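Local coordinates for imelysin-like protein (Psychrobacter arcticus, PDB 3PF0) that is of unknown function but belongs to the imelysin-like M75 peptidase family and may be a metalloendopeptidase, at residues V58-D61 with M62-A66. Residues are numbered along the deposited sequence; the frame is centred on the assembly and turned at random.
Sequences VAND and MVIPA
Val58 O takes two backbone donors from the next turn of helix 48-84: a straight bond from Val63 N at 2.9 Å (N-H...O 169°) and a weak, bent one from Met62 N (134°). Ile64 N repeats the wide step, reaching Ala59 O at 3.0 Å, again nearly straight. Two successive i to i+5 bonds make this a pi-type turn, a local widening of the alpha-helix. The proline fits this geometry: Pro65 has no N-H to give, and its CG instead lies 3.3 Å from Asn60 O, with CD equally close; the ring sits where a donor would come, and the helix kinks where this backbone bond is missing. An alanine here removes CG and CD, and is likely to lose the ring's packing against Asn60 O and Asp61 C and the constraint that keeps this turn bent.

Side chains follow the same spacing. Val58 CG1 meets Val63 CG2 at 3.9 Å, the two side chains crossing at a slant. Ile64, with CG1 beside its own backbone N (chi1 -66°), packs back over a carbonyl oxygen, Ala59 O, which CD1 approaches to 3.5 Å. On the exposed side, Asp61 OD2 turns back to hydrogen-bond His57 ND1.

Trp230 of helix 225-250 packs on both valines, while helix 183-214 brings Trp207 against Val63 and Ile64 and Ala211 against Ala59, so the widened turn packs against both helices.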
loop_
_atom_site.group_PDB
_atom_site.type_symbol
_atom_site.label_atom_id
_atom_site.label_comp_id
_atom_site.label_asym_id
_atom_site.label_seq_id
_atom_site.Cartn_x
_atom_site.Cartn_y
_atom_site.Cartn_z
ATOM N N VAL A 58 11.452 -10.298 -8.804
ATOM C CA VAL A 58 10.519 -9.669 -7.863
ATOM C C VAL A 58 11.096 -8.319 -7.392
ATOM O O VAL A 58 10.372 -7.320 -7.348
ATOM C CB VAL A 58 10.202 -10.642 -6.689
ATOM C CG1 VAL A 58 9.738 -9.909 -5.431
ATOM C CG2 VAL A 58 9.182 -11.692 -7.120
ATOM N N ALA A 59 12.402 -8.289 -7.091
ATOM C CA ALA A 59 13.091 -7.078 -6.654
ATOM C C ALA A 59 13.132 -6.031 -7.779
ATOM O O ALA A 59 12.683 -4.904 -7.579
ATOM C CB ALA A 59 14.505 -7.417 -6.188
ATOM N N ASN A 60 13.587 -6.431 -8.969
ATOM C CA ASN A 60 13.765 -5.546 -10.113
ATOM C C ASN A 60 12.474 -5.126 -10.812
ATOM O O ASN A 60 12.413 -3.988 -11.279
ATOM C CB ASN A 60 14.705 -6.195 -11.144
ATOM C CG ASN A 60 16.141 -6.276 -10.683
ATOM O OD1 ASN A 60 16.619 -5.448 -9.894
ATOM N ND2 ASN A 60 16.879 -7.254 -11.196
ATOM N N ASP A 61 11.486 -6.031 -10.957
ATOM C CA ASP A 61 10.275 -5.720 -11.718
ATOM C C ASP A 61 9.053 -5.358 -10.855
ATOM O O ASP A 61 8.063 -4.876 -11.414
ATOM C CB ASP A 61 9.920 -6.883 -12.659
ATOM C CG ASP A 61 11.024 -7.217 -13.663
ATOM O OD1 ASP A 61 11.816 -6.303 -14.013
ATOM O OD2 ASP A 61 11.089 -8.382 -14.110
HETATM N N MSE A 62 9.111 -5.539 -9.523
HETATM C CA MSE A 62 7.933 -5.221 -8.716
HETATM C C MSE A 62 8.223 -4.341 -7.501
HETATM O O MSE A 62 7.582 -3.300 -7.362
HETATM C CB MSE A 62 7.213 -6.498 -8.271
HETATM C CG MSE A 62 6.430 -7.141 -9.404
HETATM SE SE MSE A 62 5.421 -8.681 -8.845
HETATM C CE MSE A 62 5.200 -9.567 -10.582
ATOM N N VAL A 63 9.165 -4.744 -6.633
ATOM C CA VAL A 63 9.469 -4.037 -5.385
ATOM C C VAL A 63 10.066 -2.638 -5.673
ATOM O O VAL A 63 9.452 -1.631 -5.283
ATOM C CB VAL A 63 10.373 -4.879 -4.445
ATOM C CG1 VAL A 63 10.751 -4.098 -3.192
ATOM C CG2 VAL A 63 9.705 -6.203 -4.078
ATOM N N ILE A 64 11.241 -2.588 -6.343
ATOM C CA ILE A 64 11.951 -1.349 -6.685
ATOM C C ILE A 64 11.032 -0.438 -7.550
ATOM O O ILE A 64 10.880 0.715 -7.147
ATOM C CB ILE A 64 13.357 -1.610 -7.315
ATOM C CG1 ILE A 64 14.296 -2.262 -6.261
ATOM C CG2 ILE A 64 13.977 -0.317 -7.873
ATOM C CD1 ILE A 64 15.520 -3.039 -6.800
ATOM N N PRO A 65 10.328 -0.915 -8.622
ATOM C CA PRO A 65 9.437 -0.009 -9.378
ATOM C C PRO A 65 8.290 0.573 -8.551
ATOM O O PRO A 65 7.954 1.740 -8.758
ATOM C CB PRO A 65 8.897 -0.902 -10.504
ATOM C CG PRO A 65 9.948 -1.924 -10.689
ATOM C CD PRO A 65 10.395 -2.234 -9.286
ATOM N N ALA A 66 7.717 -0.206 -7.600
ATOM C CA ALA A 66 6.628 0.274 -6.747
ATOM C C ALA A 66 7.106 1.413 -5.860
ATOM O O ALA A 66 6.416 2.426 -5.753
ATOM C CB ALA A 66 6.071 -0.850 -5.901
#